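Local coordinates for endoglucanase (Ganoderma lucidum, PDB 5D8Z), which probably hydrolyses internal beta-1,4-glycosidic bonds of cellulose, as a glycoside hydrolase family 5 endoglucanase, at residues D92-E95 / D96-A99; A205-F208 / V209-S213; Q291-A294 / Y295-N299; G312-Y315 / Q316-L320. All coordinates share one frame; numbering follows the deposited sequence.

Overall arrangement
All four contacts are local, each formed within its own continuous run of chain on an eight-stranded parallel barrel, and none touches another. Contact 1 and contact 4 lie at the surface, contacts 2 and 3 are partly buried. Contact 1 starts helix 95-110 with a carboxylate cap, whereas in contact 3, near the end of helix 283-298, two asparagine ND2 groups add donors to helical carbonyls. Contact 2 and contact 3 come within about 7 Å at their nearest atoms, and both touch helix 254-267. In contact 2 an Asx turn leads into helix 213-218; in contact 4, beyond strand 303-312, polar bonding is slight and two stacked rings do most of the work.

Contact 1 of 4, residues D92-E95 / D96-A99; sequences DIDE and DNWA
Trp98 N reaches back to Asp94 O at 2.9 Å and Ala99 N to Glu95 O at 2.8 Å, two i to i+4 bonds that form the first turn of helix 95-110 directly out of the preceding loop. Asp94 holds the N-cap position. Its carboxylate accepts the backbone N-H of Asn97, OD2 lying 3.1 Å from Asn97 N with a nearly straight N-H...O angle of 172°; the donor meets OD2 close to the line of its C-O bond. What turns OD2 back over the helix start is a CG set trans to the backbone N (chi1 177°). The amide of Asn97 looks to another partner, ND2 donating to Phe83 O. One residue before the cap, the CG2 branch of Ile93 lies against Trp98 CB at 3.5 Å, and its CD1 lies over one face of the indole, which also meets Lys150 in a cation-pi contact. The acidic groups of Asp94, Glu95 and Asp96 gather where the helix dipole is positive, which probably offsets their mutual repulsion. An N-cap aspartate, with apolar contact between the residue before it and the fourth after it, is the classical capped helix start with a hydrophobic staple.

Contact 2 of 4, residues A205-F208 / V209-S213; sequences AETF and VSNGS
The Phe208 ring carries the methylene of Ser213 over one face: Ser213 CB stands 4.2 Å from the ring centroid, 19° off the normal, a CH-pi contact displaced toward the CD1 and CE1 rim. Phe232 meets the same ring with its plane inclined at about 65°, on the side of strand 230-235. The second flat group, the Asn211 amide, sits beside Thr207, with Asn211 CG 3.1 Å from Thr207 O and ND2 3.2 Å from Thr207 OG1; the angle of this last pair is too poor for a hydrogen bond. The amide is used through its oxygen instead. Asn211 OD1 accepts from Ser213 N at 2.8 Å, and the donor lies nearly along the C=O axis. With CG placed between the backbone N and the carbonyl carbon (chi1 66°), the side chain folds over its own turn and can reach that N-H. On the backbone, Asn211 N donates to Thr207 O at 3.0 Å, and Gly212 N to Val209 O at 3.2 Å closes a type I beta turn. An alanine here would lack the amide and would probably cost the Ser213 N-H its Asx-turn acceptor, setting the turn before the helix freer to move. Ser213 OG is hydrogen-bonded to Asn200 N, earlier in the same loop. The whole is a type I turn overlapped by an Asx turn, and it delivers the chain through the N-cap Gly212 into helix 213-218 of the TIM barrel.

Contact 3 of 4, residues Q291-A294 / Y295-N299; sequences QQVA and YQNAN
Gln292 and Gln296 lie side by side on the buried side of helix 283-298, Gln296 CD 4.2 Å from Gln292 CG, with their amide planes 31° apart. Gln296 continues onto Trp258 of helix 254-267 and Tyr306 of strand 303-312, so this flank is wedged between neighbouring parts of the barrel wall. Tyr295 also packs on helix 254-267, and Asn299 ND2 lies 3.3 Å above one face of its ring. The other flank is looser: Ala294 and Ala298 are exposed, and they meet mainly through the backbone bond, Ala298 N donating to Ala294 O at 3.0 Å. Between the two flanks, Val293 and Asn297 run alongside each other. Val293 O takes two donors from Asn297, the backbone N and side-chain ND2, each at 3.0 Å and arriving from opposite faces of the carbonyl plane; ND2 comes from above that plane, 43° out of it, and not along a lone pair. A chi1 of -85°, with CG beside the backbone N, bends the Asn297 amide back along the helix, where ND2 also passes 3.7 Å from Val293 CG1. A leucine in its place would probably leave Val293 O with the backbone donor alone and lose the polar link at this flank. At the end of the helix Asn299 repeats the pattern, its ND2 giving Tyr295 O a second donor at 3.0 Å, while its OD1 accepts from Arg266. Each ND2 thus joins a backbone N-H already bonded in the i to i+4 pattern, so the last turn is gripped twice at Val293 O and Tyr295 O.

Contact 4 of 4, residues G312-Y315 / Q316-L320; sequences GNFY and QGYVL
Phe314 and Tyr318 are joined by aromatic stacking. Their rings lie nearly face to face, centroids 4.0 Å apart and planes inclined by 19°. The overlap is not exact: Phe314 CD1 sits over the centre of the Tyr318 ring, 3.4 Å above its plane, whereas Tyr318 CE2 falls toward the rim of the Phe314 ring, so the pair is a slightly offset stack. The two side chains leave the backbone differently, Phe314 with CG beside its N (chi1 -82°) and Tyr318 with CG trans to it (chi1 174°), and this brings the rings together from the two arms of the turn. Leu320 N stands 3.5 Å above the opposite face of Tyr318, toward its rim. Phe34 adds an edge-to-face partner to Phe314.

Polar bonding is sparse by comparison. Tyr318 N donates to Tyr315 O over 3.3 Å, a weak bond that closes a type I beta turn through Gln316 and Gly317. The tyrosine hydroxyl is paired with Trp309 NE1 on strand 303-312, which probably steadies the far end of the ring and ties the loop to the barrel. The closest apolar approach belongs to the stack itself, Phe314 CD1 to Tyr318 CG at 3.5 Å, and the two CB atoms extend it at 4.0 Å, Tyr318 CB to Phe314 CB.

The side chain of Tyr318 is about 7 Å from a bound beta-D-glucopyranose, and Leu320 packs on Tyr237 of the glycan pocket. The arrangement is a type I turn braced by an aromatic stack, in the loop that follows the eighth strand of the TIM barrel and runs beside the glycan pocket, probably the substrate cleft.

Contact 1 of 4, residues D92-E95 / D96-A99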
ATOM      1  N   ASP A  92      11.718  18.262  -2.419  1.00 38.14           N
ATOM      2  CA  ASP A  92      12.580  18.523  -3.565  1.00 41.84           C
ATOM      3  C   ASP A  92      12.986  17.204  -4.165  1.00 39.86           C
ATOM      4  O   ASP A  92      13.916  16.558  -3.684  1.00 40.21           O
ATOM      5  CB  ASP A  92      13.799  19.323  -3.172  1.00 45.11           C
ATOM      6  CG  ASP A  92      13.849  20.599  -3.898  1.00 54.69           C
ATOM      7  OD1 ASP A  92      13.344  21.586  -3.326  1.00 62.62           O
ATOM      8  OD2 ASP A  92      14.292  20.604  -5.071  1.00 62.24           O
ATOM      9  N   ILE A  93      12.247  16.809  -5.194  1.00 38.49           N
ATOM     10  CA  ILE A  93      12.345  15.486  -5.802  1.00 36.52           C
ATOM     11  C   ILE A  93      13.635  15.385  -6.534  1.00 36.78           C
ATOM     12  O   ILE A  93      13.927  16.243  -7.335  1.00 36.18           O
ATOM     13  CB  ILE A  93      11.214  15.240  -6.817  1.00 34.13           C
ATOM     14  CG1 ILE A  93       9.927  14.991  -6.054  1.00 35.44           C
ATOM     15  CG2 ILE A  93      11.532  14.046  -7.698  1.00 34.60           C
ATOM     16  CD1 ILE A  93       8.745  14.618  -6.902  1.00 37.58           C
ATOM     17  N   ASP A  94      14.390  14.323  -6.274  1.00 39.17           N
ATOM     18  CA  ASP A  94      15.672  14.105  -6.940  1.00 40.02           C
ATOM     19  C   ASP A  94      15.391  13.423  -8.270  1.00 41.36           C
ATOM     20  O   ASP A  94      14.786  12.361  -8.294  1.00 40.35           O
ATOM     21  CB  ASP A  94      16.529  13.245  -6.048  1.00 40.19           C
ATOM     22  CG  ASP A  94      17.837  12.895  -6.665  1.00 42.07           C
ATOM     23  OD1 ASP A  94      18.859  13.453  -6.228  1.00 41.33           O
ATOM     24  OD2 ASP A  94      17.853  12.017  -7.549  1.00 48.48           O
ATOM     25  N   GLU A  95      15.826  14.032  -9.366  1.00 44.59           N
ATOM     26  CA  GLU A  95      15.384  13.639 -10.716  1.00 48.30           C
ATOM     27  C   GLU A  95      15.854  12.258 -11.173  1.00 44.73           C
ATOM     28  O   GLU A  95      15.066  11.500 -11.792  1.00 39.40           O
ATOM     29  CB  GLU A  95      15.817  14.686 -11.749  1.00 58.10           C
ATOM     30  CG  GLU A  95      15.228  16.075 -11.496  1.00 69.58           C
ATOM     31  CD  GLU A  95      16.231  17.095 -10.891  1.00 78.80           C
ATOM     32  OE1 GLU A  95      16.332  18.206 -11.485  1.00 76.49           O
ATOM     33  OE2 GLU A  95      16.904  16.818  -9.836  1.00 69.65           O
ATOM     34  N   ASP A  96      17.117  11.931 -10.878  1.00 40.33           N
ATOM     35  CA  ASP A  96      17.670  10.648 -11.279  1.00 41.67           C
ATOM     36  C   ASP A  96      16.955   9.516 -10.566  1.00 43.02           C
ATOM     37  O   ASP A  96      16.590   8.527 -11.203  1.00 46.59           O
ATOM     38  CB  ASP A  96      19.171  10.556 -11.026  1.00 43.69           C
ATOM     39  CG  ASP A  96      19.960  11.660 -11.743  1.00 46.93           C
ATOM     40  OD1 ASP A  96      19.619  12.040 -12.891  1.00 42.42           O
ATOM     41  OD2 ASP A  96      20.926  12.167 -11.132  1.00 53.35           O
ATOM     42  N   ASN A  97      16.732   9.656  -9.259  1.00 40.55           N
ATOM     43  CA  ASN A  97      16.010   8.632  -8.513  1.00 38.35           C
ATOM     44  C   ASN A  97      14.561   8.546  -9.013  1.00 37.44           C
ATOM     45  O   ASN A  97      14.026   7.478  -9.271  1.00 39.16           O
ATOM     46  CB  ASN A  97      16.047   8.923  -7.014  1.00 39.66           C
ATOM     47  CG  ASN A  97      17.406   8.655  -6.377  1.00 39.85           C
ATOM     48  OD1 ASN A  97      18.423   8.608  -7.056  1.00 36.03           O
ATOM     49  ND2 ASN A  97      17.422   8.508  -5.036  1.00 39.84           N
ATOM     50  N   TRP A  98      13.938   9.688  -9.195  1.00 36.40           N
ATOM     51  CA  TRP A  98      12.573   9.717  -9.653  1.00 35.74           C
ATOM     52  C   TRP A  98      12.419   9.095 -11.034  1.00 37.70           C
ATOM     53  O   TRP A  98      11.410   8.450 -11.339  1.00 40.77           O
ATOM     54  CB  TRP A  98      12.049  11.149  -9.658  1.00 35.57           C
ATOM     55  CG  TRP A  98      10.638  11.189 -10.085  1.00 35.07           C
ATOM     56  CD1 TRP A  98      10.157  11.482 -11.335  1.00 33.11           C
ATOM     57  CD2 TRP A  98       9.512  10.868  -9.280  1.00 32.46           C
ATOM     58  NE1 TRP A  98       8.791  11.377 -11.338  1.00 33.43           N
ATOM     59  CE2 TRP A  98       8.372  11.004 -10.084  1.00 32.62           C
ATOM     60  CE3 TRP A  98       9.357  10.481  -7.953  1.00 34.28           C
ATOM     61  CZ2 TRP A  98       7.089  10.758  -9.605  1.00 31.92           C
ATOM     62  CZ3 TRP A  98       8.078  10.231  -7.477  1.00 34.65           C
ATOM     63  CH2 TRP A  98       6.964  10.366  -8.306  1.00 32.10           C
ATOM     64  N   ALA A  99      13.396   9.297 -11.898  1.00 39.75           N
ATOM     65  CA  ALA A  99      13.352   8.633 -13.204  1.00 38.93           C
ATOM     66  C   ALA A  99      13.230   7.105 -13.058  1.00 39.35           C
ATOM     67  O   ALA A  99      12.394   6.463 -13.718  1.00 41.76           O
ATOM     68  CB  ALA A  99      14.581   8.984 -13.983  1.00 39.03           C
TER

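Contact 2 of 4, residues A205-F208 / V209-S213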
ATOM      1  N   ALA A 205      -6.132  -3.627  10.609  1.00 40.58           N
ATOM      2  CA  ALA A 205      -7.585  -3.586  10.429  1.00 42.20           C
ATOM      3  C   ALA A 205      -8.369  -3.961  11.686  1.00 41.02           C
ATOM      4  O   ALA A 205      -9.525  -3.597  11.822  1.00 39.39           O
ATOM      5  CB  ALA A 205      -7.993  -4.530   9.310  1.00 43.17           C
ATOM      6  N   GLU A 206      -7.747  -4.728  12.569  1.00 42.16           N
ATOM      7  CA  GLU A 206      -8.379  -5.183  13.799  1.00 44.43           C
ATOM      8  C   GLU A 206      -8.579  -4.059  14.802  1.00 45.24           C
ATOM      9  O   GLU A 206      -9.563  -4.033  15.510  1.00 44.24           O
ATOM     10  CB  GLU A 206      -7.528  -6.274  14.423  1.00 46.32           C
ATOM     11  CG  GLU A 206      -8.067  -6.881  15.699  1.00 50.77           C
ATOM     12  CD  GLU A 206      -7.749  -8.366  15.782  1.00 60.98           C
ATOM     13  OE1 GLU A 206      -7.923  -9.064  14.749  1.00 72.22           O
ATOM     14  OE2 GLU A 206      -7.329  -8.849  16.859  1.00 59.07           O
ATOM     15  N   THR A 207      -7.642  -3.129  14.880  1.00 48.73           N
ATOM     16  CA  THR A 207      -7.732  -2.052  15.869  1.00 48.62           C
ATOM     17  C   THR A 207      -8.116  -0.729  15.242  1.00 44.56           C
ATOM     18  O   THR A 207      -8.196   0.264  15.943  1.00 45.10           O
ATOM     19  CB  THR A 207      -6.378  -1.834  16.536  1.00 49.44           C
ATOM     20  OG1 THR A 207      -5.431  -1.476  15.511  1.00 58.76           O
ATOM     21  CG2 THR A 207      -5.937  -3.108  17.234  1.00 47.33           C
ATOM     22  N   PHE A 208      -8.338  -0.710  13.933  1.00 39.87           N
ATOM     23  CA  PHE A 208      -8.545   0.538  13.232  1.00 40.49           C
ATOM     24  C   PHE A 208      -9.613   1.437  13.817  1.00 42.77           C
ATOM     25  O   PHE A 208      -9.448   2.649  13.820  1.00 48.96           O
ATOM     26  CB  PHE A 208      -8.897   0.290  11.777  1.00 40.81           C
ATOM     27  CG  PHE A 208      -8.812   1.525  10.924  1.00 40.07           C
ATOM     28  CD1 PHE A 208      -7.587   1.978  10.478  1.00 38.01           C
ATOM     29  CD2 PHE A 208      -9.955   2.237  10.583  1.00 40.95           C
ATOM     30  CE1 PHE A 208      -7.496   3.117   9.711  1.00 40.68           C
ATOM     31  CE2 PHE A 208      -9.874   3.374   9.804  1.00 42.72           C
ATOM     32  CZ  PHE A 208      -8.641   3.817   9.362  1.00 42.21           C
ATOM     33  N   VAL A 209     -10.717   0.852  14.275  1.00 45.77           N
ATOM     34  CA  VAL A 209     -11.786   1.598  14.962  1.00 44.17           C
ATOM     35  C   VAL A 209     -11.512   1.704  16.473  1.00 45.39           C
ATOM     36  O   VAL A 209     -11.648   2.793  17.055  1.00 43.83           O
ATOM     37  CB  VAL A 209     -13.168   0.937  14.750  1.00 45.99           C
ATOM     38  CG1 VAL A 209     -14.271   1.785  15.379  1.00 46.81           C
ATOM     39  CG2 VAL A 209     -13.445   0.700  13.263  1.00 46.13           C
ATOM     40  N   SER A 210     -11.125   0.595  17.108  1.00 41.37           N
ATOM     41  CA  SER A 210     -10.992   0.600  18.551  1.00 43.72           C
ATOM     42  C   SER A 210      -9.910   1.538  19.111  1.00 50.95           C
ATOM     43  O   SER A 210     -10.009   1.959  20.267  1.00 58.53           O
ATOM     44  CB  SER A 210     -10.783  -0.816  19.091  1.00 43.46           C
ATOM     45  OG  SER A 210      -9.551  -1.365  18.710  1.00 43.69           O
ATOM     46  N   ASN A 211      -8.882   1.872  18.334  1.00 49.14           N
ATOM     47  CA  ASN A 211      -7.811   2.742  18.859  1.00 46.02           C
ATOM     48  C   ASN A 211      -7.960   4.202  18.490  1.00 44.96           C
ATOM     49  O   ASN A 211      -7.124   5.029  18.845  1.00 46.47           O
ATOM     50  CB  ASN A 211      -6.424   2.251  18.436  1.00 44.78           C
ATOM     51  CG  ASN A 211      -6.179   2.344  16.943  1.00 44.72           C
ATOM     52  OD1 ASN A 211      -6.818   3.114  16.212  1.00 45.32           O
ATOM     53  ND2 ASN A 211      -5.255   1.528  16.478  1.00 45.51           N
ATOM     54  N   GLY A 212      -9.003   4.518  17.744  1.00 43.64           N
ATOM     55  CA  GLY A 212      -9.317   5.897  17.457  1.00 40.42           C
ATOM     56  C   GLY A 212      -8.891   6.289  16.087  1.00 40.74           C
ATOM     57  O   GLY A 212      -9.158   7.420  15.662  1.00 43.79           O
ATOM     58  N   SER A 213      -8.254   5.380  15.362  1.00 40.29           N
ATOM     59  CA  SER A 213      -7.775   5.747  14.039  1.00 43.51           C
ATOM     60  C   SER A 213      -8.921   6.202  13.143  1.00 42.71           C
ATOM     61  O   SER A 213      -8.833   7.251  12.501  1.00 43.61           O
ATOM     62  CB  SER A 213      -6.990   4.611  13.407  1.00 47.56           C
ATOM     63  OG  SER A 213      -5.948   4.186  14.269  1.00 52.32           O
TER

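Contact 3 of 4, residues Q291-A294 / Y295-N299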
ATOM      1  N   GLN A 291     -11.010 -17.924   2.417  1.00 51.32           N
ATOM      2  CA  GLN A 291     -12.074 -17.493   3.302  1.00 56.93           C
ATOM      3  C   GLN A 291     -12.096 -15.955   3.392  1.00 56.81           C
ATOM      4  O   GLN A 291     -13.125 -15.334   3.075  1.00 63.51           O
ATOM      5  CB  GLN A 291     -11.973 -18.183   4.680  1.00 57.37           C
ATOM      6  CG  GLN A 291     -12.288 -19.680   4.598  1.00 55.58           C
ATOM      7  CD  GLN A 291     -12.132 -20.455   5.911  1.00 57.98           C
ATOM      8  OE1 GLN A 291     -11.515 -20.009   6.896  1.00 52.04           O
ATOM      9  NE2 GLN A 291     -12.712 -21.639   5.921  1.00 59.22           N
ATOM     10  N   GLN A 292     -10.967 -15.345   3.754  1.00 50.49           N
ATOM     11  CA  GLN A 292     -10.882 -13.873   3.858  1.00 47.11           C
ATOM     12  C   GLN A 292     -11.250 -13.136   2.568  1.00 43.45           C
ATOM     13  O   GLN A 292     -11.851 -12.069   2.619  1.00 42.58           O
ATOM     14  CB  GLN A 292      -9.481 -13.441   4.305  1.00 47.02           C
ATOM     15  CG  GLN A 292      -9.228 -11.929   4.262  1.00 47.96           C
ATOM     16  CD  GLN A 292      -7.846 -11.531   4.778  1.00 47.23           C
ATOM     17  OE1 GLN A 292      -6.946 -11.264   3.993  1.00 54.28           O
ATOM     18  NE2 GLN A 292      -7.678 -11.504   6.088  1.00 42.01           N
ATOM     19  N   VAL A 293     -10.883 -13.699   1.424  1.00 42.93           N
ATOM     20  CA  VAL A 293     -11.113 -13.055   0.132  1.00 42.56           C
ATOM     21  C   VAL A 293     -12.564 -13.215  -0.291  1.00 47.53           C
ATOM     22  O   VAL A 293     -13.144 -12.304  -0.908  1.00 42.45           O
ATOM     23  CB  VAL A 293     -10.194 -13.645  -0.954  1.00 42.19           C
ATOM     24  CG1 VAL A 293     -10.539 -13.100  -2.336  1.00 38.98           C
ATOM     25  CG2 VAL A 293      -8.730 -13.346  -0.623  1.00 46.21           C
ATOM     26  N   ALA A 294     -13.146 -14.375   0.037  1.00 51.99           N
ATOM     27  CA  ALA A 294     -14.570 -14.620  -0.207  1.00 49.44           C
ATOM     28  C   ALA A 294     -15.417 -13.602   0.566  1.00 47.62           C
ATOM     29  O   ALA A 294     -16.291 -12.931  -0.009  1.00 50.50           O
ATOM     30  CB  ALA A 294     -14.927 -16.042   0.185  1.00 49.05           C
ATOM     31  N   TYR A 295     -15.130 -13.471   1.860  1.00 47.44           N
ATOM     32  CA  TYR A 295     -15.747 -12.425   2.711  1.00 47.61           C
ATOM     33  C   TYR A 295     -15.560 -11.004   2.177  1.00 46.94           C
ATOM     34  O   TYR A 295     -16.514 -10.232   2.084  1.00 45.47           O
ATOM     35  CB  TYR A 295     -15.205 -12.471   4.135  1.00 46.53           C
ATOM     36  CG  TYR A 295     -15.974 -11.551   5.053  1.00 53.97           C
ATOM     37  CD1 TYR A 295     -17.067 -12.019   5.802  1.00 54.69           C
ATOM     38  CD2 TYR A 295     -15.624 -10.207   5.179  1.00 55.20           C
ATOM     39  CE1 TYR A 295     -17.780 -11.174   6.632  1.00 53.81           C
ATOM     40  CE2 TYR A 295     -16.339  -9.356   6.000  1.00 56.82           C
ATOM     41  CZ  TYR A 295     -17.421  -9.841   6.721  1.00 57.63           C
ATOM     42  OH  TYR A 295     -18.116  -8.984   7.541  1.00 56.23           O
ATOM     43  N   GLN A 296     -14.330 -10.647   1.846  1.00 46.32           N
ATOM     44  CA  GLN A 296     -14.088  -9.331   1.288  1.00 47.10           C
ATOM     45  C   GLN A 296     -14.911  -9.045   0.058  1.00 43.12           C
ATOM     46  O   GLN A 296     -15.432  -7.961  -0.047  1.00 42.05           O
ATOM     47  CB  GLN A 296     -12.618  -9.123   0.988  1.00 51.28           C
ATOM     48  CG  GLN A 296     -11.833  -8.844   2.245  1.00 52.97           C
ATOM     49  CD  GLN A 296     -10.377  -8.619   1.957  1.00 58.59           C
ATOM     50  OE1 GLN A 296      -9.846  -9.094   0.950  1.00 62.33           O
ATOM     51  NE2 GLN A 296      -9.710  -7.898   2.846  1.00 62.97           N
ATOM     52  N   ASN A 297     -15.063 -10.005  -0.855  1.00 46.31           N
ATOM     53  CA  ASN A 297     -15.921  -9.798  -2.056  1.00 43.79           C
ATOM     54  C   ASN A 297     -17.372  -9.642  -1.690  1.00 44.39           C
ATOM     55  O   ASN A 297     -18.073  -8.822  -2.267  1.00 44.28           O
ATOM     56  CB  ASN A 297     -15.815 -10.946  -3.051  1.00 43.15           C
ATOM     57  CG  ASN A 297     -14.650 -10.788  -4.002  1.00 47.09           C
ATOM     58  OD1 ASN A 297     -14.711 -10.035  -4.985  1.00 51.52           O
ATOM     59  ND2 ASN A 297     -13.580 -11.511  -3.726  1.00 48.38           N
ATOM     60  N   ALA A 298     -17.828 -10.455  -0.741  1.00 43.99           N
ATOM     61  CA  ALA A 298     -19.193 -10.339  -0.240  1.00 44.61           C
ATOM     62  C   ALA A 298     -19.490  -8.918   0.262  1.00 47.99           C
ATOM     63  O   ALA A 298     -20.603  -8.433   0.106  1.00 49.81           O
ATOM     64  CB  ALA A 298     -19.431 -11.345   0.877  1.00 43.77           C
ATOM     65  N   ASN A 299     -18.491  -8.248   0.846  1.00 47.55           N
ATOM     66  CA  ASN A 299     -18.660  -6.880   1.312  1.00 43.90           C
ATOM     67  C   ASN A 299     -18.060  -5.833   0.430  1.00 41.54           C
ATOM     68  O   ASN A 299     -17.574  -4.828   0.913  1.00 43.08           O
ATOM     69  CB  ASN A 299     -18.089  -6.742   2.703  1.00 44.58           C
ATOM     70  CG  ASN A 299     -18.874  -7.537   3.714  1.00 44.17           C
ATOM     71  OD1 ASN A 299     -19.637  -6.961   4.505  1.00 46.50           O
ATOM     72  ND2 ASN A 299     -18.725  -8.870   3.674  1.00 41.25           N
TER

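Contact 4 of 4, residues G312-Y315 / Q316-L320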
ATOM      1  N   GLY A 312       7.675  -8.582  -6.999  1.00 32.53           N
ATOM      2  CA  GLY A 312       8.798  -7.681  -7.270  1.00 33.55           C
ATOM      3  C   GLY A 312      10.107  -8.429  -7.118  1.00 34.29           C
ATOM      4  O   GLY A 312      10.288  -9.479  -7.751  1.00 35.17           O
ATOM      5  N   ASN A 313      11.047  -7.946  -6.314  1.00 33.42           N
ATOM      6  CA  ASN A 313      12.265  -8.725  -6.256  1.00 38.95           C
ATOM      7  C   ASN A 313      12.666  -9.248  -4.906  1.00 39.77           C
ATOM      8  O   ASN A 313      13.743  -9.026  -4.408  1.00 39.83           O
ATOM      9  CB  ASN A 313      13.414  -8.113  -7.089  1.00 42.77           C
ATOM     10  CG  ASN A 313      13.751  -6.748  -6.675  1.00 39.42           C
ATOM     11  OD1 ASN A 313      13.444  -6.354  -5.561  1.00 42.10           O
ATOM     12  ND2 ASN A 313      14.386  -6.010  -7.555  1.00 37.56           N
ATOM     13  N   PHE A 314      11.740 -10.020  -4.370  1.00 45.14           N
ATOM     14  CA  PHE A 314      12.005 -10.940  -3.300  1.00 45.48           C
ATOM     15  C   PHE A 314      12.543 -12.215  -3.925  1.00 45.63           C
ATOM     16  O   PHE A 314      12.096 -12.609  -4.969  1.00 44.65           O
ATOM     17  CB  PHE A 314      10.699 -11.219  -2.526  1.00 44.37           C
ATOM     18  CG  PHE A 314      10.354 -10.153  -1.505  1.00 41.48           C
ATOM     19  CD1 PHE A 314      10.944 -10.160  -0.245  1.00 40.46           C
ATOM     20  CD2 PHE A 314       9.456  -9.147  -1.800  1.00 40.58           C
ATOM     21  CE1 PHE A 314      10.650  -9.183   0.689  1.00 37.55           C
ATOM     22  CE2 PHE A 314       9.159  -8.166  -0.862  1.00 40.63           C
ATOM     23  CZ  PHE A 314       9.766  -8.184   0.379  1.00 39.13           C
ATOM     24  N   TYR A 315      13.510 -12.850  -3.272  1.00 55.62           N
ATOM     25  CA  TYR A 315      13.993 -14.187  -3.667  1.00 59.38           C
ATOM     26  C   TYR A 315      12.897 -15.250  -3.531  1.00 60.08           C
ATOM     27  O   TYR A 315      11.839 -14.997  -2.960  1.00 60.76           O
ATOM     28  CB  TYR A 315      15.204 -14.572  -2.822  1.00 61.00           C
ATOM     29  CG  TYR A 315      16.386 -13.620  -2.973  1.00 64.63           C
ATOM     30  CD1 TYR A 315      17.075 -13.138  -1.841  1.00 68.69           C
ATOM     31  CD2 TYR A 315      16.820 -13.199  -4.239  1.00 61.31           C
ATOM     32  CE1 TYR A 315      18.159 -12.274  -1.967  1.00 67.09           C
ATOM     33  CE2 TYR A 315      17.901 -12.333  -4.379  1.00 65.20           C
ATOM     34  CZ  TYR A 315      18.566 -11.873  -3.242  1.00 68.41           C
ATOM     35  OH  TYR A 315      19.627 -11.009  -3.368  1.00 64.06           O
ATOM     36  N   GLN A 316      13.130 -16.435  -4.071  1.00 62.54           N
ATOM     37  CA  GLN A 316      12.042 -17.411  -4.167  1.00 68.76           C
ATOM     38  C   GLN A 316      11.603 -17.898  -2.777  1.00 63.98           C
ATOM     39  O   GLN A 316      10.409 -17.987  -2.478  1.00 63.81           O
ATOM     40  CB  GLN A 316      12.461 -18.582  -5.053  1.00 77.15           C
ATOM     41  CG  GLN A 316      11.310 -19.449  -5.575  1.00 82.70           C
ATOM     42  CD  GLN A 316      11.783 -20.807  -6.140  1.00 81.56           C
ATOM     43  OE1 GLN A 316      10.970 -21.613  -6.604  1.00 67.39           O
ATOM     44  NE2 GLN A 316      13.102 -21.055  -6.104  1.00 76.50           N
ATOM     45  N   GLY A 317      12.575 -18.163  -1.914  1.00 60.05           N
ATOM     46  CA  GLY A 317      12.298 -18.700  -0.591  1.00 57.11           C
ATOM     47  C   GLY A 317      11.713 -17.718   0.403  1.00 55.00           C
ATOM     48  O   GLY A 317      11.571 -18.007   1.586  1.00 47.43           O
ATOM     49  N   TYR A 318      11.377 -16.532  -0.061  1.00 56.43           N
ATOM     50  CA  TYR A 318      10.764 -15.570   0.812  1.00 50.97           C
ATOM     51  C   TYR A 318       9.437 -16.135   1.355  1.00 46.05           C
ATOM     52  O   TYR A 318       8.644 -16.762   0.643  1.00 40.42           O
ATOM     53  CB  TYR A 318      10.563 -14.262   0.071  1.00 48.86           C
ATOM     54  CG  TYR A 318       9.805 -13.276   0.882  1.00 47.57           C
ATOM     55  CD1 TYR A 318      10.280 -12.856   2.127  1.00 46.21           C
ATOM     56  CD2 TYR A 318       8.599 -12.764   0.421  1.00 46.65           C
ATOM     57  CE1 TYR A 318       9.564 -11.939   2.893  1.00 46.99           C
ATOM     58  CE2 TYR A 318       7.893 -11.836   1.164  1.00 47.56           C
ATOM     59  CZ  TYR A 318       8.369 -11.436   2.400  1.00 45.89           C
ATOM     60  OH  TYR A 318       7.638 -10.537   3.102  1.00 40.67           O
ATOM     61  N   VAL A 319       9.230 -15.932   2.641  1.00 40.84           N
ATOM     62  CA  VAL A 319       8.173 -16.624   3.306  1.00 40.68           C
ATOM     63  C   VAL A 319       6.807 -16.204   2.762  1.00 44.18           C
ATOM     64  O   VAL A 319       5.914 -17.050   2.647  1.00 49.20           O
ATOM     65  CB  VAL A 319       8.294 -16.486   4.841  1.00 40.16           C
ATOM     66  CG1 VAL A 319       7.939 -15.094   5.331  1.00 39.47           C
ATOM     67  CG2 VAL A 319       7.412 -17.493   5.524  1.00 42.69           C
ATOM     68  N   LEU A 320       6.638 -14.918   2.429  1.00 43.92           N
ATOM     69  CA  LEU A 320       5.353 -14.401   1.897  1.00 40.28           C
ATOM     70  C   LEU A 320       5.398 -14.202   0.416  1.00 37.73           C
ATOM     71  O   LEU A 320       4.707 -13.360  -0.119  1.00 39.47           O
ATOM     72  CB  LEU A 320       4.957 -13.078   2.566  1.00 41.17           C
ATOM     73  CG  LEU A 320       3.740 -13.119   3.496  1.00 43.78           C
ATOM     74  CD1 LEU A 320       3.920 -14.176   4.566  1.00 48.55           C
ATOM     75  CD2 LEU A 320       3.506 -11.764   4.146  1.00 44.83           C
TER